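Side-chain contacts in prophenoloxidase b (Marsupenaeus japonicus, PDB 3WKY), which probably oxidises monophenols and o-diphenols at a type 3 centre in which two copper ions bind dioxygen, as a hemolymph prophenoloxidase related to hemocyanins: residues F222-H227 / W630-P635; D325-E328 / D332-I335; G339-L342 / D346-N349; W396-D401 / L523-T528. All coordinates share one frame; numbering follows the deposited sequence.

Contact 1 (F222-H227 / W630-P635); sequences FYYMHH and WPMGYP. With CUO (Cu2-o2 cluster), chain J.
Met632 lays its CB over one face of the Tyr224 ring in a CH-pi contact, 3.7 Å from the ring centroid and 16° off the normal. Its SD lies obliquely, 4.8 Å from the same Tyr224 centroid, as a Met-aromatic contact. Tyr224 CG is anti to the backbone N (chi1 -170°), which sends the ring toward Met632. Tyr224 CE1 meets Gly633 N at 3.4 Å. Gly633 belongs to the type II beta turn from Pro631 to Tyr634; its backbone angles call for glycine, and a CB would come tight against Tyr224 CE1. Water 1 bonds to Tyr223 OH at 2.6 Å and donates to Met632 O at 3.0 Å. Tyr224 OH is hydrogen-bonded to Glu529 of strand 528-534, and Met632 N to Glu220. Replacing Tyr224 by an alanine would probably open a gap under Met632 and leave Glu529 without this mate. Elsewhere on helix 218-239, His226 NE2 binds copper CU1 at 2.2 Å, together with His199 and His203, while His226 ND1 donates to Phe222 O at 2.8 Å, almost in the imidazole plane. Between the two segments the grip is dispersion and one water, whereas a backbone carbonyl probably helps to fix the rotation of the His226 ring.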
loop_
_atom_site.group_PDB
_atom_site.type_symbol
_atom_site.label_atom_id
_atom_site.label_comp_id
_atom_site.label_asym_id
_atom_site.label_seq_id
_atom_site.Cartn_x
_atom_site.Cartn_y
_atom_site.Cartn_z
ATOM N N PHE A 222 2.904 10.978 38.623
ATOM C CA PHE A 222 2.213 10.752 37.347
ATOM C C PHE A 222 2.649 9.405 36.764
ATOM O O PHE A 222 1.812 8.544 36.467
ATOM C CB PHE A 222 2.492 11.891 36.378
ATOM C CG PHE A 222 1.974 11.637 34.990
ATOM C CD1 PHE A 222 0.617 11.668 34.737
ATOM C CD2 PHE A 222 2.850 11.347 33.951
ATOM C CE1 PHE A 222 0.124 11.419 33.455
ATOM C CE2 PHE A 222 2.364 11.109 32.653
ATOM C CZ PHE A 222 1.010 11.143 32.415
ATOM N N TYR A 223 3.957 9.210 36.633
ATOM C CA TYR A 223 4.492 7.914 36.227
ATOM C C TYR A 223 3.961 6.775 37.089
ATOM O O TYR A 223 3.473 5.775 36.565
ATOM C CB TYR A 223 6.025 7.919 36.292
ATOM C CG TYR A 223 6.607 6.567 36.607
ATOM C CD1 TYR A 223 6.558 5.529 35.677
ATOM C CD2 TYR A 223 7.223 6.320 37.838
ATOM C CE1 TYR A 223 7.100 4.268 35.970
ATOM C CE2 TYR A 223 7.762 5.075 38.131
ATOM C CZ TYR A 223 7.703 4.056 37.195
ATOM O OH TYR A 223 8.246 2.820 37.486
ATOM N N TYR A 224 4.066 6.922 38.410
ATOM C CA TYR A 224 3.845 5.802 39.312
ATOM C C TYR A 224 2.395 5.353 39.347
ATOM O O TYR A 224 2.117 4.160 39.303
ATOM C CB TYR A 224 4.310 6.164 40.724
ATOM C CG TYR A 224 4.340 4.981 41.665
ATOM C CD1 TYR A 224 5.125 3.866 41.383
ATOM C CD2 TYR A 224 3.601 4.989 42.846
ATOM C CE1 TYR A 224 5.181 2.774 42.267
ATOM C CE2 TYR A 224 3.644 3.896 43.732
ATOM C CZ TYR A 224 4.434 2.803 43.434
ATOM O OH TYR A 224 4.478 1.729 44.307
ATOM N N MET A 225 1.462 6.299 39.431
ATOM C CA MET A 225 0.070 5.906 39.487
ATOM C C MET A 225 -0.301 5.220 38.172
ATOM O O MET A 225 -0.951 4.173 38.168
ATOM C CB MET A 225 -0.847 7.106 39.767
ATOM C CG MET A 225 -2.341 6.724 39.835
ATOM S SD MET A 225 -3.126 6.487 38.197
ATOM C CE MET A 225 -3.898 8.077 37.960
ATOM N N HIS A 226 0.090 5.818 37.050
ATOM C CA HIS A 226 -0.276 5.233 35.764
ATOM C C HIS A 226 0.398 3.906 35.484
ATOM O O HIS A 226 -0.185 3.036 34.831
ATOM C CB HIS A 226 -0.089 6.239 34.624
ATOM C CG HIS A 226 -1.034 7.382 34.716
ATOM N ND1 HIS A 226 -0.770 8.509 35.465
ATOM C CD2 HIS A 226 -2.276 7.545 34.202
ATOM C CE1 HIS A 226 -1.801 9.333 35.388
ATOM N NE2 HIS A 226 -2.726 8.763 34.640
ATOM N N HIS A 227 1.616 3.741 35.991
ATOM C CA HIS A 227 2.303 2.463 35.888
ATOM C C HIS A 227 1.489 1.387 36.584
ATOM O O HIS A 227 1.307 0.289 36.072
ATOM C CB HIS A 227 3.685 2.511 36.536
ATOM C CG HIS A 227 4.285 1.154 36.699
ATOM N ND1 HIS A 227 4.735 0.417 35.622
ATOM C CD2 HIS A 227 4.430 0.364 37.788
ATOM C CE1 HIS A 227 5.164 -0.759 36.051
ATOM N NE2 HIS A 227 4.991 -0.818 37.358
ATOM N N TRP A 630 13.390 7.061 48.724
ATOM C CA TRP A 630 13.599 6.075 47.658
ATOM C C TRP A 630 12.639 6.340 46.501
ATOM O O TRP A 630 11.551 6.884 46.707
ATOM C CB TRP A 630 13.432 4.651 48.195
ATOM C CG TRP A 630 14.528 4.294 49.178
ATOM C CD1 TRP A 630 14.410 4.202 50.533
ATOM C CD2 TRP A 630 15.905 4.009 48.869
ATOM N NE1 TRP A 630 15.629 3.871 51.094
ATOM C CE2 TRP A 630 16.563 3.747 50.097
ATOM C CE3 TRP A 630 16.643 3.945 47.681
ATOM C CZ2 TRP A 630 17.927 3.438 50.165
ATOM C CZ3 TRP A 630 17.996 3.629 47.746
ATOM C CH2 TRP A 630 18.626 3.377 48.988
ATOM N N PRO A 631 13.039 5.978 45.271
ATOM C CA PRO A 631 12.101 6.215 44.160
ATOM C C PRO A 631 10.801 5.437 44.373
ATOM O O PRO A 631 10.824 4.372 45.001
ATOM C CB PRO A 631 12.854 5.648 42.950
ATOM C CG PRO A 631 14.301 5.837 43.290
ATOM C CD PRO A 631 14.361 5.519 44.798
ATOM N N MET A 632 9.677 5.957 43.890
ATOM C CA MET A 632 8.413 5.235 44.030
ATOM C C MET A 632 8.488 3.888 43.310
ATOM O O MET A 632 8.899 3.819 42.138
ATOM C CB MET A 632 7.262 6.068 43.467
ATOM C CG MET A 632 7.090 7.404 44.204
ATOM S SD MET A 632 5.775 8.388 43.470
ATOM C CE MET A 632 6.342 10.031 43.891
ATOM N N GLY A 633 8.100 2.824 44.013
ATOM C CA GLY A 633 8.162 1.482 43.469
ATOM C C GLY A 633 9.476 0.763 43.746
ATOM O O GLY A 633 9.656 -0.373 43.314
ATOM N N TYR A 634 10.383 1.423 44.461
ATOM C CA TYR A 634 11.668 0.835 44.841
ATOM C C TYR A 634 11.419 -0.468 45.585
ATOM O O TYR A 634 10.478 -0.560 46.376
ATOM C CB TYR A 634 12.440 1.827 45.718
ATOM C CG TYR A 634 13.501 1.233 46.639
ATOM C CD1 TYR A 634 13.180 0.827 47.923
ATOM C CD2 TYR A 634 14.832 1.147 46.236
ATOM C CE1 TYR A 634 14.151 0.313 48.777
ATOM C CE2 TYR A 634 15.813 0.624 47.093
ATOM C CZ TYR A 634 15.459 0.220 48.355
ATOM O OH TYR A 634 16.427 -0.299 49.216
ATOM N N PRO A 635 12.245 -1.492 45.320
ATOM C CA PRO A 635 13.403 -1.483 44.423
ATOM C C PRO A 635 13.088 -2.072 43.041
ATOM O O PRO A 635 14.010 -2.317 42.262
ATOM C CB PRO A 635 14.366 -2.429 45.141
ATOM C CG PRO A 635 13.457 -3.462 45.743
ATOM C CD PRO A 635 12.148 -2.763 46.067
HETATM CU CU1 CUO J . -4.410 9.876 33.811
HETATM CU CU2 CUO J . -3.498 10.037 30.331
HETATM O O1 CUO J . -3.729 10.769 32.159
HETATM O O2 CUO J . -5.186 10.113 31.710
HETATM O O HOH W 1 7.746 2.108 39.988
#

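Contact 2 (D325-E328 / D332-I335); sequences DNPE and DYGI
At the start of helix 334-343, where Tyr333 occupies the N-cap position, Asp325 of the preceding loop reaches the first helical turn. Its OD1 accepts from Ile335 N at 2.9 Å, using the syn lone pair, with an N-H...O angle of 155°. Gly334 N also lies nearby, but at a poor angle for a bond. The Asp325 carboxyl carbon stands anti to the carbonyl carbon (chi1 -77°), which brings the carboxylate to the first amides of the helix. Ile335 turns its CG2 branch to the same group, 3.5 Å from Asp325 OD1, while the end of the chain leads away; Ile335 also packs on Phe404 and Tyr407 of helix 391-409.

The arrangement is that of a helix start whose amide is satisfied by a carboxylate from an earlier loop, and the helix end would probably favour the negative charge. Tyr407 OH shares OD1, and Lys408 makes a salt bridge with OD2. With an alanine at Asp325, the Ile335 amide is likely to lose its acceptor and Lys408 this counter-charge.

Farther along the loop, Pro327 CG sits over one face of the Tyr333 ring, 4.1 Å from its centroid and 13° off the normal, offset toward the CD2-CE2 rim. Pro327 CB reaches Asp332 O at 3.8 Å. The Tyr333 ring also forms a cation-pi contact with Arg217, and its hydroxyl bonds to Pro629 O. Leu683 of the second subunit packs on Tyr333, and Thr686 of that subunit on Asn326.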
loop_
_atom_site.group_PDB
_atom_site.type_symbol
_atom_site.label_atom_id
_atom_site.label_comp_id
_atom_site.label_asym_id
_atom_site.label_seq_id
_atom_site.Cartn_x
_atom_site.Cartn_y
_atom_site.Cartn_z
ATOM N N ASP A 325 18.250 8.870 39.206
ATOM C CA ASP A 325 17.415 8.448 40.323
ATOM C C ASP A 325 18.286 8.136 41.549
ATOM O O ASP A 325 17.800 7.574 42.531
ATOM C CB ASP A 325 16.539 7.243 39.963
ATOM C CG ASP A 325 15.316 7.625 39.112
ATOM O OD1 ASP A 325 15.223 8.791 38.671
ATOM O OD2 ASP A 325 14.451 6.751 38.888
ATOM N N ASN A 326 19.568 8.494 41.454
ATOM C CA ASN A 326 20.491 8.531 42.605
ATOM C C ASN A 326 20.884 9.999 42.840
ATOM O O ASN A 326 22.047 10.362 42.665
ATOM C CB ASN A 326 21.794 7.767 42.304
ATOM C CG ASN A 326 21.636 6.242 42.264
ATOM O OD1 ASN A 326 20.753 5.657 42.891
ATOM N ND2 ASN A 326 22.544 5.590 41.538
ATOM N N PRO A 327 19.924 10.866 43.197
ATOM C CA PRO A 327 20.276 12.291 43.184
ATOM C C PRO A 327 21.132 12.723 44.381
ATOM O O PRO A 327 21.153 12.043 45.402
ATOM C CB PRO A 327 18.916 12.980 43.281
ATOM C CG PRO A 327 18.069 12.012 44.039
ATOM C CD PRO A 327 18.534 10.642 43.639
ATOM N N GLU A 328 21.823 13.847 44.234
ATOM C CA GLU A 328 22.442 14.522 45.370
ATOM C C GLU A 328 21.334 15.102 46.230
ATOM O O GLU A 328 20.203 15.278 45.767
ATOM C CB GLU A 328 23.340 15.658 44.882
ATOM C CG GLU A 328 24.551 15.202 44.088
ATOM C CD GLU A 328 25.313 16.363 43.487
ATOM O OE1 GLU A 328 24.968 17.519 43.795
ATOM O OE2 GLU A 328 26.252 16.120 42.703
ATOM N N ASP A 332 16.780 17.187 41.843
ATOM C CA ASP A 332 15.525 16.531 41.485
ATOM C C ASP A 332 15.796 15.087 41.047
ATOM O O ASP A 332 16.917 14.752 40.645
ATOM C CB ASP A 332 14.851 17.293 40.342
ATOM C CG ASP A 332 13.343 17.127 40.347
ATOM O OD1 ASP A 332 12.835 16.214 41.044
ATOM O OD2 ASP A 332 12.671 17.915 39.655
ATOM N N TYR A 333 14.777 14.234 41.126
ATOM C CA TYR A 333 14.882 12.868 40.627
ATOM C C TYR A 333 14.679 12.870 39.113
ATOM O O TYR A 333 13.789 13.562 38.606
ATOM C CB TYR A 333 13.787 11.990 41.238
ATOM C CG TYR A 333 13.897 11.787 42.737
ATOM C CD1 TYR A 333 13.566 12.813 43.624
ATOM C CD2 TYR A 333 14.308 10.574 43.260
ATOM C CE1 TYR A 333 13.663 12.636 44.994
ATOM C CE2 TYR A 333 14.406 10.384 44.635
ATOM C CZ TYR A 333 14.078 11.423 45.490
ATOM O OH TYR A 333 14.169 11.238 46.858
ATOM N N GLY A 334 15.482 12.088 38.397
ATOM C CA GLY A 334 15.354 12.021 36.948
ATOM C C GLY A 334 13.970 11.570 36.509
ATOM O O GLY A 334 13.415 12.124 35.553
ATOM N N ILE A 335 13.417 10.565 37.180
ATOM C CA ILE A 335 12.061 10.100 36.861
ATOM C C ILE A 335 11.040 11.238 36.992
ATOM O O ILE A 335 10.095 11.340 36.186
ATOM C CB ILE A 335 11.655 8.872 37.722
ATOM C CG1 ILE A 335 10.215 8.425 37.418
ATOM C CG2 ILE A 335 11.805 9.169 39.229
ATOM C CD1 ILE A 335 10.011 7.964 35.946
#

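Contact 3 (G339-L342 / D346-N349); sequences GEAL and DSVN
Glu340 OE1 is gripped by two groups: Asp346 N donates to it at 2.8 Å, and Arg218 makes a salt bridge with the same oxygen. The amide arrives from above the carboxylate, 55° out of its plane. A bend at chi2 (-77°) curls the Glu340 chain back across the start of the segment 346-349, and Glu340 CB packs against Asp346 O at 3.6 Å. The two acidic groups stand nearly perpendicular, their carboxylate planes 80° apart. Glu340 OE2 and Asp346 OD2 are 5.1 Å from each other, and the charge of Arg218 probably eases the proximity of the two acids.

Structurally this is the exit from helix 334-343: the chain leaves the helix, doubles back alongside its last turn and prepares the next helix, 350-353, whose N-cap position is held by Asn349. Ser347 shapes that passage through an ST turn, its OG accepting from Asn349 N at 3.0 Å. The same OG, placed anti to the Ser347 backbone N, donates to water 2 at 2.7 Å. Water 2 in turn donates to Ala341 O at 2.7 Å, and this bridge ties the loop to a helix carbonyl. The chains run close here: Ser347 CB lies 3.8 Å from Glu340 O. Farther into the fold, Leu342 packs on Ile400, Val403 and Phe404 of helix 391-409.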
loop_
_atom_site.group_PDB
_atom_site.type_symbol
_atom_site.label_atom_id
_atom_site.label_comp_id
_atom_site.label_asym_id
_atom_site.label_seq_id
_atom_site.Cartn_x
_atom_site.Cartn_y
_atom_site.Cartn_z
ATOM N N GLY A 339 8.877 12.856 33.967
ATOM C CA GLY A 339 7.436 12.941 34.139
ATOM C C GLY A 339 6.898 14.334 33.867
ATOM O O GLY A 339 5.901 14.483 33.150
ATOM N N GLU A 340 7.542 15.361 34.432
ATOM C CA GLU A 340 7.088 16.736 34.195
ATOM C C GLU A 340 7.234 17.117 32.721
ATOM O O GLU A 340 6.447 17.905 32.196
ATOM C CB GLU A 340 7.858 17.741 35.061
ATOM C CG GLU A 340 7.657 17.579 36.594
ATOM C CD GLU A 340 6.317 18.125 37.091
ATOM O OE1 GLU A 340 5.420 18.418 36.267
ATOM O OE2 GLU A 340 6.153 18.269 38.321
ATOM N N ALA A 341 8.246 16.568 32.055
ATOM C CA ALA A 341 8.467 16.891 30.642
ATOM C C ALA A 341 7.465 16.164 29.745
ATOM O O ALA A 341 7.044 16.688 28.698
ATOM C CB ALA A 341 9.899 16.543 30.233
ATOM N N LEU A 342 7.089 14.957 30.150
ATOM C CA LEU A 342 6.236 14.100 29.318
ATOM C C LEU A 342 4.746 14.386 29.455
ATOM O O LEU A 342 3.999 14.270 28.477
ATOM C CB LEU A 342 6.526 12.622 29.620
ATOM C CG LEU A 342 5.788 11.513 28.861
ATOM C CD1 LEU A 342 5.920 11.715 27.341
ATOM C CD2 LEU A 342 6.328 10.124 29.282
ATOM N N ASP A 346 5.326 20.829 34.824
ATOM C CA ASP A 346 6.373 21.834 35.030
ATOM C C ASP A 346 7.626 21.470 34.231
ATOM O O ASP A 346 8.692 21.186 34.787
ATOM C CB ASP A 346 6.686 21.936 36.522
ATOM C CG ASP A 346 7.743 22.980 36.833
ATOM O OD1 ASP A 346 7.827 23.986 36.103
ATOM O OD2 ASP A 346 8.490 22.776 37.815
ATOM N N SER A 347 7.494 21.470 32.908
ATOM C CA SER A 347 8.571 21.004 32.043
ATOM C C SER A 347 9.777 21.943 32.086
ATOM O O SER A 347 9.612 23.169 32.116
ATOM C CB SER A 347 8.067 20.930 30.592
ATOM O OG SER A 347 9.139 20.644 29.712
ATOM N N VAL A 348 10.980 21.377 32.047
ATOM C CA VAL A 348 12.181 22.202 31.919
ATOM C C VAL A 348 12.263 22.925 30.575
ATOM O O VAL A 348 12.990 23.911 30.449
ATOM C CB VAL A 348 13.498 21.422 32.171
ATOM C CG1 VAL A 348 13.529 20.878 33.597
ATOM C CG2 VAL A 348 13.673 20.298 31.151
ATOM N N ASN A 349 11.515 22.470 29.571
ATOM C CA ASN A 349 11.653 23.081 28.251
ATOM C C ASN A 349 10.477 22.756 27.328
ATOM O O ASN A 349 10.589 21.885 26.458
ATOM C CB ASN A 349 12.971 22.614 27.614
ATOM C CG ASN A 349 13.468 23.548 26.522
ATOM O OD1 ASN A 349 12.696 24.287 25.909
ATOM N ND2 ASN A 349 14.769 23.515 26.273
HETATM O O HOH W 2 7.825 19.191 27.923
#

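Contact 4 (W396-D401 / L523-T528); sequences WHKFID and LLRYWT. With CUO (Cu2-o2 cluster), chain J.
Arg525 is bent at chi2 (-55°) and again at chi3, which folds its guanidinium over toward Asp401, whose CG stands anti to its backbone N (chi1 -166°). The two side chains run alongside one another in opposing senses, carboxylate and guanidinium planes 21° apart, and form a salt bridge: Arg525 NH2 donates to Asp401 OD2 at 2.9 Å. The oxygen lies near the guanidinium plane, but the donor meets it on the anti side, tilted out of the carboxylate plane. Lys398 NZ stands over one guanidinium face, 4.0 Å from Arg525 NH2; the Asp401 carboxylate, bonded to Arg525 and linked to Lys398 through water 3, probably offsets the two positive charges. Two waters extend the network. Water 4 accepts from Arg525 NE and donates to Asp401 OD2, 2.7 Å from each; water 3 accepts from Lys398 NZ and donates to Asp401 OD2, 2.8 Å from each. Asn402 OD1 takes a further bond from Arg525 NH2. One turn back along the helix, His397 NE2 binds copper CU2 at 2.2 Å beside His357 and His361. The contact joins helix 391-409 to the loop between helix 520-523 and strand 528-534, where Tyr526 packs on helix 218-239 and strand 501-509.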
loop_
_atom_site.group_PDB
_atom_site.type_symbol
_atom_site.label_atom_id
_atom_site.label_comp_id
_atom_site.label_asym_id
_atom_site.label_seq_id
_atom_site.Cartn_x
_atom_site.Cartn_y
_atom_site.Cartn_z
ATOM N N TRP A 396 -2.417 3.955 25.000
ATOM C CA TRP A 396 -1.703 5.219 25.132
ATOM C C TRP A 396 -0.825 5.189 26.386
ATOM O O TRP A 396 0.343 5.589 26.361
ATOM C CB TRP A 396 -2.693 6.389 25.179
ATOM C CG TRP A 396 -2.024 7.730 25.168
ATOM C CD1 TRP A 396 -2.091 8.692 26.150
ATOM C CD2 TRP A 396 -1.163 8.264 24.140
ATOM N NE1 TRP A 396 -1.340 9.790 25.786
ATOM C CE2 TRP A 396 -0.761 9.556 24.565
ATOM C CE3 TRP A 396 -0.713 7.786 22.901
ATOM C CZ2 TRP A 396 0.104 10.364 23.806
ATOM C CZ3 TRP A 396 0.136 8.604 22.129
ATOM C CH2 TRP A 396 0.525 9.882 22.586
ATOM N N HIS A 397 -1.373 4.687 27.482
ATOM C CA HIS A 397 -0.585 4.631 28.711
ATOM C C HIS A 397 0.476 3.557 28.758
ATOM O O HIS A 397 1.446 3.685 29.506
ATOM C CB HIS A 397 -1.462 4.656 29.966
ATOM C CG HIS A 397 -1.780 6.049 30.361
ATOM N ND1 HIS A 397 -0.887 6.830 31.056
ATOM C CD2 HIS A 397 -2.802 6.861 30.000
ATOM C CE1 HIS A 397 -1.377 8.054 31.174
ATOM N NE2 HIS A 397 -2.533 8.089 30.542
ATOM N N LYS A 398 0.311 2.507 27.960
ATOM C CA LYS A 398 1.412 1.567 27.797
ATOM C C LYS A 398 2.565 2.259 27.053
ATOM O O LYS A 398 3.723 2.067 27.403
ATOM C CB LYS A 398 0.968 0.282 27.084
ATOM C CG LYS A 398 2.094 -0.751 26.938
ATOM C CD LYS A 398 2.483 -1.369 28.307
ATOM C CE LYS A 398 3.647 -2.333 28.129
ATOM N NZ LYS A 398 3.878 -3.165 29.362
ATOM N N PHE A 399 2.259 3.074 26.042
ATOM C CA PHE A 399 3.310 3.873 25.398
ATOM C C PHE A 399 3.996 4.782 26.419
ATOM O O PHE A 399 5.230 4.847 26.496
ATOM C CB PHE A 399 2.742 4.719 24.248
ATOM C CG PHE A 399 3.576 5.943 23.932
ATOM C CD1 PHE A 399 4.861 5.813 23.430
ATOM C CD2 PHE A 399 3.064 7.219 24.136
ATOM C CE1 PHE A 399 5.645 6.940 23.154
ATOM C CE2 PHE A 399 3.821 8.340 23.860
ATOM C CZ PHE A 399 5.115 8.209 23.371
ATOM N N ILE A 400 3.186 5.489 27.199
ATOM C CA ILE A 400 3.720 6.391 28.213
ATOM C C ILE A 400 4.575 5.617 29.222
ATOM O O ILE A 400 5.692 6.043 29.564
ATOM C CB ILE A 400 2.580 7.173 28.912
ATOM C CG1 ILE A 400 1.915 8.131 27.904
ATOM C CG2 ILE A 400 3.115 7.962 30.104
ATOM C CD1 ILE A 400 2.879 9.186 27.325
ATOM N N ASP A 401 4.093 4.461 29.664
ATOM C CA ASP A 401 4.873 3.684 30.630
ATOM C C ASP A 401 6.175 3.185 29.991
ATOM O O ASP A 401 7.205 3.054 30.665
ATOM C CB ASP A 401 4.067 2.508 31.171
ATOM C CG ASP A 401 4.699 1.896 32.410
ATOM O OD1 ASP A 401 4.762 2.591 33.447
ATOM O OD2 ASP A 401 5.140 0.733 32.353
ATOM N N LEU A 523 9.179 -8.918 34.640
ATOM C CA LEU A 523 8.362 -8.620 35.810
ATOM C C LEU A 523 8.381 -7.143 36.183
ATOM O O LEU A 523 7.433 -6.650 36.791
ATOM C CB LEU A 523 8.806 -9.481 37.012
ATOM C CG LEU A 523 8.454 -10.965 36.908
ATOM C CD1 LEU A 523 9.141 -11.763 38.046
ATOM C CD2 LEU A 523 6.957 -11.151 36.989
ATOM N N LEU A 524 9.453 -6.433 35.836
ATOM C CA LEU A 524 9.506 -4.988 36.087
ATOM C C LEU A 524 8.297 -4.249 35.514
ATOM O O LEU A 524 7.874 -3.226 36.050
ATOM C CB LEU A 524 10.769 -4.363 35.495
ATOM C CG LEU A 524 12.118 -4.738 36.098
ATOM C CD1 LEU A 524 13.234 -4.010 35.360
ATOM C CD2 LEU A 524 12.155 -4.400 37.589
ATOM N N ARG A 525 7.731 -4.764 34.430
ATOM C CA ARG A 525 6.634 -4.046 33.781
ATOM C C ARG A 525 5.313 -4.356 34.484
ATOM O O ARG A 525 4.284 -3.755 34.159
ATOM C CB ARG A 525 6.526 -4.422 32.297
ATOM C CG ARG A 525 7.857 -4.386 31.521
ATOM C CD ARG A 525 8.584 -3.028 31.629
ATOM N NE ARG A 525 7.705 -1.875 31.409
ATOM C CZ ARG A 525 7.349 -1.419 30.205
ATOM N NH1 ARG A 525 7.766 -2.041 29.106
ATOM N NH2 ARG A 525 6.558 -0.355 30.103
ATOM N N TYR A 526 5.348 -5.297 35.431
ATOM C CA TYR A 526 4.131 -5.777 36.101
ATOM C C TYR A 526 3.968 -5.400 37.582
ATOM O O TYR A 526 2.844 -5.332 38.053
ATOM C CB TYR A 526 3.994 -7.306 35.984
ATOM C CG TYR A 526 3.395 -7.793 34.675
ATOM C CD1 TYR A 526 2.024 -7.956 34.536
ATOM C CD2 TYR A 526 4.204 -8.101 33.584
ATOM C CE1 TYR A 526 1.466 -8.407 33.334
ATOM C CE2 TYR A 526 3.657 -8.550 32.380
ATOM C CZ TYR A 526 2.295 -8.710 32.270
ATOM O OH TYR A 526 1.747 -9.160 31.087
ATOM N N TRP A 527 5.057 -5.206 38.332
ATOM C CA TRP A 527 4.915 -5.031 39.792
ATOM C C TRP A 527 3.936 -3.919 40.162
ATOM O O TRP A 527 4.067 -2.798 39.672
ATOM C CB TRP A 527 6.261 -4.737 40.453
ATOM C CG TRP A 527 7.217 -5.873 40.350
ATOM C CD1 TRP A 527 8.384 -5.902 39.636
ATOM C CD2 TRP A 527 7.092 -7.157 40.978
ATOM N NE1 TRP A 527 8.993 -7.125 39.789
ATOM C CE2 TRP A 527 8.223 -7.913 40.604
ATOM C CE3 TRP A 527 6.140 -7.735 41.827
ATOM C CZ2 TRP A 527 8.428 -9.226 41.046
ATOM C CZ3 TRP A 527 6.336 -9.046 42.255
ATOM C CH2 TRP A 527 7.472 -9.777 41.860
ATOM N N THR A 528 2.971 -4.234 41.025
ATOM C CA THR A 528 2.026 -3.227 41.504
ATOM C C THR A 528 2.013 -3.200 43.026
ATOM O O THR A 528 2.175 -4.236 43.686
ATOM C CB THR A 528 0.588 -3.441 40.955
ATOM O OG1 THR A 528 -0.246 -2.335 41.340
ATOM C CG2 THR A 528 -0.016 -4.767 41.466
HETATM CU CU1 CUO J . -4.410 9.876 33.811
HETATM CU CU2 CUO J . -3.498 10.037 30.331
HETATM O O1 CUO J . -3.729 10.769 32.159
HETATM O O2 CUO J . -5.186 10.113 31.710
HETATM O O HOH W 3 3.893 -1.668 31.743
HETATM O O HOH W 4 7.187 -0.371 33.636
#

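Contacts 1 and 4, centres about 10 Å apart, each supply a ligand to the dicopper cluster: His226 of contact 1 and His397 of contact 4 bind one copper ion each, and their rings stack. Behind them His227 probably joins the two contacts, its ND1 3.1 Å from Asp401 OD1 and its NE2 3.2 Å from Trp527 O. Contact 2 touches contact 1 where Ile335 CG1 packs on Tyr223 CD2 at 3.7 Å, and both reach the second subunit. Contacts 2 and 3 use opposite ends of helix 334-343. Contact 3 meets contact 4 through Leu342 CD1 and Ile400 CD1, 4.0 Å apart. Along the chain, contacts 2, 3 and 4 all lie inside the loop closed by contact 1.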